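Local coordinates for protein phosphoribosylaminoimidazole carboxylase (Bombyx mori, PDB 4JA0) that probably catalyses two steps of de novo purine biosynthesis, carboxylation of aminoimidazole ribonucleotide (AIR) and the following synthesis of SAICAR, as a bifunctional enzyme, at residues 181-186 against 214-219; 101-106 against 174-179. All coordinates share one frame; numbering follows the deposited sequence.

Contact 1. Residues 181-186 against 214-219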
loop_
_atom_site.group_PDB
_atom_site.type_symbol
_atom_site.label_atom_id
_atom_site.label_comp_id
_atom_site.label_asym_id
_atom_site.label_seq_id
_atom_site.Cartn_x
_atom_site.Cartn_y
_atom_site.Cartn_z
ATOM N N LYS A 181 -31.290 35.093 7.967
ATOM C CA LYS A 181 -31.879 33.823 7.587
ATOM C C LYS A 181 -33.301 33.694 8.155
ATOM O O LYS A 181 -34.252 33.407 7.420
ATOM C CB LYS A 181 -30.977 32.705 8.103
ATOM C CG LYS A 181 -30.918 31.498 7.203
ATOM C CD LYS A 181 -30.428 31.908 5.820
ATOM C CE LYS A 181 -28.925 32.016 5.736
ATOM N NZ LYS A 181 -28.525 32.350 4.335
ATOM N N ALA A 182 -33.457 33.999 9.441
ATOM C CA ALA A 182 -34.759 33.958 10.093
ATOM C C ALA A 182 -35.792 34.821 9.372
ATOM O O ALA A 182 -36.846 34.327 8.986
ATOM C CB ALA A 182 -34.636 34.383 11.551
ATOM N N TRP A 183 -35.469 36.092 9.147
ATOM C CA TRP A 183 -36.432 37.013 8.532
ATOM C C TRP A 183 -36.863 36.633 7.119
ATOM O O TRP A 183 -37.926 37.076 6.665
ATOM C CB TRP A 183 -35.916 38.468 8.557
ATOM C CG TRP A 183 -36.172 39.126 9.863
ATOM C CD1 TRP A 183 -35.243 39.517 10.787
ATOM C CD2 TRP A 183 -37.451 39.427 10.426
ATOM N NE1 TRP A 183 -35.868 40.075 11.883
ATOM C CE2 TRP A 183 -37.224 40.025 11.687
ATOM C CE3 TRP A 183 -38.765 39.258 9.982
ATOM C CZ2 TRP A 183 -38.266 40.450 12.509
ATOM C CZ3 TRP A 183 -39.793 39.678 10.792
ATOM C CH2 TRP A 183 -39.540 40.269 12.045
ATOM N N ALA A 184 -36.065 35.817 6.434
ATOM C CA ALA A 184 -36.432 35.383 5.084
ATOM C C ALA A 184 -37.591 34.363 5.073
ATOM O O ALA A 184 -38.209 34.136 4.034
ATOM C CB ALA A 184 -35.232 34.813 4.370
ATOM N N LEU A 185 -37.898 33.782 6.231
ATOM C CA LEU A 185 -39.026 32.866 6.355
ATOM C C LEU A 185 -40.344 33.625 6.235
ATOM O O LEU A 185 -41.355 33.084 5.779
ATOM C CB LEU A 185 -38.979 32.140 7.699
ATOM C CG LEU A 185 -37.792 31.196 7.869
ATOM C CD1 LEU A 185 -37.843 30.483 9.210
ATOM C CD2 LEU A 185 -37.791 30.206 6.725
ATOM N N ARG A 186 -40.339 34.880 6.654
ATOM C CA ARG A 186 -41.523 35.698 6.519
ATOM C C ARG A 186 -41.321 36.722 5.389
ATOM O O ARG A 186 -41.926 37.788 5.390
ATOM C CB ARG A 186 -41.854 36.370 7.853
ATOM N N ASP A 214 -35.561 49.266 16.628
ATOM C CA ASP A 214 -34.681 50.432 16.609
ATOM C C ASP A 214 -33.264 50.021 16.203
ATOM O O ASP A 214 -32.477 50.839 15.767
ATOM C CB ASP A 214 -34.665 51.113 17.985
ATOM C CG ASP A 214 -36.035 51.677 18.383
ATOM O OD1 ASP A 214 -36.795 52.105 17.484
ATOM O OD2 ASP A 214 -36.359 51.679 19.592
ATOM N N SER A 215 -32.984 48.726 16.277
ATOM C CA SER A 215 -31.650 48.205 16.053
ATOM C C SER A 215 -31.380 47.858 14.597
ATOM O O SER A 215 -30.223 47.710 14.194
ATOM C CB SER A 215 -31.444 46.934 16.888
ATOM O OG SER A 215 -31.897 47.092 18.218
ATOM N N TRP A 216 -32.429 47.752 13.796
ATOM C CA TRP A 216 -32.247 47.244 12.445
ATOM C C TRP A 216 -32.998 47.964 11.340
ATOM O O TRP A 216 -33.750 48.905 11.575
ATOM C CB TRP A 216 -32.552 45.739 12.398
ATOM C CG TRP A 216 -33.973 45.341 12.740
ATOM C CD1 TRP A 216 -35.116 46.015 12.437
ATOM C CD2 TRP A 216 -34.381 44.160 13.443
ATOM N NE1 TRP A 216 -36.209 45.334 12.904
ATOM C CE2 TRP A 216 -35.790 44.193 13.531
ATOM C CE3 TRP A 216 -33.693 43.072 14.000
ATOM C CZ2 TRP A 216 -36.525 43.184 14.157
ATOM C CZ3 TRP A 216 -34.424 42.067 14.618
ATOM C CH2 TRP A 216 -35.824 42.130 14.693
ATOM N N ARG A 217 -32.784 47.494 10.122
ATOM C CA ARG A 217 -33.462 48.029 8.959
ATOM C C ARG A 217 -34.125 46.857 8.229
ATOM O O ARG A 217 -33.449 45.947 7.754
ATOM C CB ARG A 217 -32.445 48.755 8.090
ATOM C CG ARG A 217 -33.023 49.667 7.045
ATOM C CD ARG A 217 -31.952 50.625 6.565
ATOM N NE ARG A 217 -31.878 51.837 7.380
ATOM C CZ ARG A 217 -30.765 52.543 7.599
ATOM N NH1 ARG A 217 -29.595 52.153 7.100
ATOM N NH2 ARG A 217 -30.814 53.639 8.347
ATOM N N LEU A 218 -35.453 46.854 8.180
ATOM C CA LEU A 218 -36.183 45.704 7.659
ATOM C C LEU A 218 -36.971 46.015 6.411
ATOM O O LEU A 218 -37.820 46.897 6.431
ATOM C CB LEU A 218 -37.169 45.194 8.716
ATOM C CG LEU A 218 -36.928 43.798 9.283
ATOM C CD1 LEU A 218 -38.052 43.393 10.208
ATOM C CD2 LEU A 218 -36.836 42.830 8.138
ATOM N N TRP A 219 -36.745 45.266 5.335
ATOM C CA TRP A 219 -37.584 45.444 4.150
ATOM C C TRP A 219 -38.393 44.187 3.796
ATOM O O TRP A 219 -37.835 43.146 3.462
ATOM C CB TRP A 219 -36.725 45.839 2.947
ATOM C CG TRP A 219 -35.966 47.127 3.121
ATOM C CD1 TRP A 219 -36.074 48.018 4.152
ATOM C CD2 TRP A 219 -34.989 47.669 2.224
ATOM N NE1 TRP A 219 -35.219 49.075 3.955
ATOM C CE2 TRP A 219 -34.543 48.888 2.778
ATOM C CE3 TRP A 219 -34.445 47.240 1.007
ATOM C CZ2 TRP A 219 -33.567 49.678 2.161
ATOM C CZ3 TRP A 219 -33.493 48.026 0.389
ATOM C CH2 TRP A 219 -33.064 49.234 0.965
#

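Contact 2. Residues 101-106 against 174-179. With SO4 (sulfate ion), chain J.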
loop_
_atom_site.group_PDB
_atom_site.type_symbol
_atom_site.label_atom_id
_atom_site.label_comp_id
_atom_site.label_asym_id
_atom_site.label_seq_id
_atom_site.Cartn_x
_atom_site.Cartn_y
_atom_site.Cartn_z
ATOM N N TRP A 101 -21.585 47.929 17.064
ATOM C CA TRP A 101 -21.155 47.026 16.002
ATOM C C TRP A 101 -22.238 46.896 14.927
ATOM O O TRP A 101 -23.318 46.367 15.185
ATOM C CB TRP A 101 -20.769 45.660 16.578
ATOM C CG TRP A 101 -19.716 45.766 17.623
ATOM C CD1 TRP A 101 -19.889 46.148 18.925
ATOM C CD2 TRP A 101 -18.309 45.529 17.455
ATOM N NE1 TRP A 101 -18.673 46.145 19.580
ATOM C CE2 TRP A 101 -17.691 45.767 18.698
ATOM C CE3 TRP A 101 -17.523 45.129 16.380
ATOM C CZ2 TRP A 101 -16.309 45.624 18.890
ATOM C CZ3 TRP A 101 -16.153 44.988 16.571
ATOM C CH2 TRP A 101 -15.563 45.231 17.814
ATOM N N VAL A 102 -21.953 47.414 13.738
ATOM C CA VAL A 102 -22.947 47.536 12.676
ATOM C C VAL A 102 -22.629 46.602 11.509
ATOM O O VAL A 102 -21.471 46.457 11.127
ATOM C CB VAL A 102 -23.039 49.003 12.155
ATOM C CG1 VAL A 102 -23.956 49.081 10.965
ATOM C CG2 VAL A 102 -23.511 49.921 13.234
ATOM N N THR A 103 -23.642 45.920 10.987
ATOM C CA THR A 103 -23.478 45.034 9.821
ATOM C C THR A 103 -24.453 45.430 8.729
ATOM O O THR A 103 -25.613 45.701 9.020
ATOM C CB THR A 103 -23.715 43.533 10.167
ATOM O OG1 THR A 103 -22.996 43.192 11.353
ATOM C CG2 THR A 103 -23.190 42.659 9.076
ATOM N N ARG A 104 -23.986 45.434 7.483
ATOM C CA ARG A 104 -24.820 45.755 6.329
ATOM C C ARG A 104 -24.743 44.682 5.273
ATOM O O ARG A 104 -23.671 44.157 5.009
ATOM C CB ARG A 104 -24.339 47.046 5.679
ATOM C CG ARG A 104 -24.049 48.136 6.656
ATOM C CD ARG A 104 -23.505 49.340 5.941
ATOM N NE ARG A 104 -22.992 50.320 6.892
ATOM C CZ ARG A 104 -23.745 51.242 7.479
ATOM N NH1 ARG A 104 -25.050 51.320 7.208
ATOM N NH2 ARG A 104 -23.191 52.087 8.334
ATOM N N ARG A 105 -25.862 44.398 4.622
ATOM C CA ARG A 105 -25.851 43.507 3.468
ATOM C C ARG A 105 -25.941 44.358 2.206
ATOM O O ARG A 105 -25.351 44.028 1.182
ATOM C CB ARG A 105 -27.013 42.493 3.557
ATOM C CG ARG A 105 -27.254 41.661 2.299
ATOM C CD ARG A 105 -26.077 40.754 1.968
ATOM N NE ARG A 105 -26.045 39.556 2.799
ATOM C CZ ARG A 105 -25.043 38.681 2.800
ATOM N NH1 ARG A 105 -23.992 38.885 2.019
ATOM N NH2 ARG A 105 -25.083 37.609 3.589
ATOM N N LEU A 106 -26.639 45.485 2.317
ATOM C CA LEU A 106 -26.862 46.397 1.206
ATOM C C LEU A 106 -26.313 47.747 1.572
ATOM O O LEU A 106 -26.145 48.045 2.753
ATOM C CB LEU A 106 -28.358 46.585 0.978
ATOM C CG LEU A 106 -29.201 45.479 0.380
ATOM C CD1 LEU A 106 -30.605 45.948 0.296
ATOM C CD2 LEU A 106 -28.694 45.201 -1.011
ATOM N N LEU A 174 -21.981 37.103 12.232
ATOM C CA LEU A 174 -22.718 35.850 12.440
ATOM C C LEU A 174 -24.167 36.057 12.876
ATOM O O LEU A 174 -25.074 35.428 12.344
ATOM C CB LEU A 174 -21.978 34.996 13.473
ATOM C CG LEU A 174 -22.510 33.600 13.757
ATOM C CD1 LEU A 174 -22.834 32.940 12.450
ATOM C CD2 LEU A 174 -21.454 32.803 14.475
ATOM N N ILE A 175 -24.368 36.973 13.818
ATOM C CA ILE A 175 -25.692 37.309 14.340
ATOM C C ILE A 175 -26.559 37.913 13.249
ATOM O O ILE A 175 -27.747 37.604 13.139
ATOM C CB ILE A 175 -25.574 38.288 15.518
ATOM C CG1 ILE A 175 -25.063 37.545 16.744
ATOM C CG2 ILE A 175 -26.900 38.996 15.807
ATOM C CD1 ILE A 175 -24.521 38.471 17.802
ATOM N N PHE A 176 -25.948 38.777 12.443
ATOM C CA PHE A 176 -26.614 39.296 11.275
ATOM C C PHE A 176 -27.020 38.146 10.331
ATOM O O PHE A 176 -28.153 38.094 9.857
ATOM C CB PHE A 176 -25.711 40.261 10.527
ATOM C CG PHE A 176 -26.335 40.793 9.282
ATOM C CD1 PHE A 176 -27.100 41.940 9.317
ATOM C CD2 PHE A 176 -26.244 40.084 8.084
ATOM C CE1 PHE A 176 -27.703 42.402 8.163
ATOM C CE2 PHE A 176 -26.851 40.533 6.935
ATOM C CZ PHE A 176 -27.576 41.690 6.966
ATOM N N GLU A 177 -26.112 37.216 10.073
ATOM C CA GLU A 177 -26.398 36.148 9.127
ATOM C C GLU A 177 -27.549 35.242 9.597
ATOM O O GLU A 177 -28.432 34.872 8.808
ATOM C CB GLU A 177 -25.135 35.335 8.890
ATOM C CG GLU A 177 -24.111 36.016 7.978
ATOM C CD GLU A 177 -22.767 35.295 7.985
ATOM O OE1 GLU A 177 -22.511 34.541 8.958
ATOM O OE2 GLU A 177 -21.974 35.466 7.024
ATOM N N ILE A 178 -27.565 34.943 10.893
ATOM C CA ILE A 178 -28.621 34.145 11.504
ATOM C C ILE A 178 -29.986 34.798 11.390
ATOM O O ILE A 178 -30.937 34.178 10.934
ATOM C CB ILE A 178 -28.329 33.924 12.999
ATOM C CG1 ILE A 178 -27.138 32.990 13.161
ATOM C CG2 ILE A 178 -29.570 33.389 13.729
ATOM C CD1 ILE A 178 -26.679 32.864 14.565
ATOM N N LEU A 179 -30.054 36.062 11.787
ATOM C CA LEU A 179 -31.289 36.830 11.745
ATOM C C LEU A 179 -31.714 37.100 10.309
ATOM O O LEU A 179 -32.914 37.160 10.010
ATOM C CB LEU A 179 -31.122 38.146 12.501
ATOM C CG LEU A 179 -30.802 37.952 13.981
ATOM C CD1 LEU A 179 -30.539 39.290 14.605
ATOM C CD2 LEU A 179 -31.951 37.256 14.683
HETATM S S SO4 J . -26.756 54.225 9.194
HETATM O O1 SO4 J . -27.725 55.295 9.413
HETATM O O2 SO4 J . -26.468 54.213 7.766
HETATM O O3 SO4 J . -25.536 54.485 9.963
HETATM O O4 SO4 J . -27.301 52.920 9.585
#

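Contact 1. Residues 181-186 against 214-219
Trp183 and Trp216 meet as a T-shaped pair, the NE1 edge of the Trp183 indole directed at one pi face of Trp216 with the planes at 86°. NE1 and CZ2 of Trp183 do the touching: NE1 lies 3.5 Å from Trp216 CH2, over the rim of the six-membered ring rather than its middle, and Trp183 CZ2 is 3.6 Å from Trp216 CZ2. One face of the Trp183 indole is taken by Leu218, whose CD1 sits almost squarely over the six-membered ring, 3.7 Å from its centroid and 11° off the normal, a CH-pi contact. Its second methyl, CD2, reaches toward CG and CD2 of the same indole. Leu218 CG also borders the face of Trp216 that receives Trp183, and the two indoles and the leucine pack together with no hydrogen bond between the segments. In Trp216, chi1 of 63° (CG between backbone N and carbonyl carbon) together with the ring rotation puts the six-membered ring on the helix side. This buried group joins the C-terminal end of helix 162-183 to strand 216-220; Cys188 of strand 188-200 touches Trp183 and Leu218, and Val254 of helix 241-257 packs against both tryptophans.

Contact 2. Residues 101-106 against 174-179
The end of strand 100-104 approaches helix 162-183 most closely at Thr103 and Phe176, their CA atoms 6.7 Å apart, and the chain turns a corner just beyond, at Arg105. Phe176 makes the bridge: with CG anti to the backbone N (chi1 178°), its ring reaches from the helix to the strand. Thr103 CG2 rests against the root of the ring, 3.7 Å from Phe176 CG, in an off-centre CH-pi contact. At the far end Phe176 CZ meets Arg105 CB at 3.5 Å; both approaches to the ring are oblique. Bends at chi2 and chi3 carry the Arg105 side chain past this end of the ring, roughly at right angles to the helix axis, NE salt-bridged to Glu180 of the same helix. Arg104 points away: its extended chain takes the guanidinium across the strand, where Val102 CG1 lies over the centre of one face. Arg104 NE pairs with Glu130, and NH1 donates a 3.3 Å hydrogen bond (151° at the hydrogen) to sulfate O2, at the guanidinium edge near its plane. That ion, probably from the crystallisation liquor, also binds Ser110 N. A helix thus packs on one face of an antiparallel sheet in the SAICAR synthetase region, with an anion on the opposite face.

In the fold
From the N terminus the chain first builds an antiparallel sheet and helix 57-74, then enters a second sheet, where strand 100-104 opens contact 2; helix 110-114, strand 123-132 and shorter elements follow before helix 162-183 returns to close this loop of 67 intervening residues. Contact 1 opens further along the same helix and closes a shorter loop, 27 residues with no helix, carrying strands 188-200 and 205-207. The loops follow in series, neither nesting nor crossing. Their centres lie 10 Å apart, and the segments touch directly where Trp219 CZ3 packs on Leu106 CD1 at 3.6 Å. Together they tie one helix at two levels to one antiparallel sheet, whose strand 188-200 pairs with both 100-104 and 216-220.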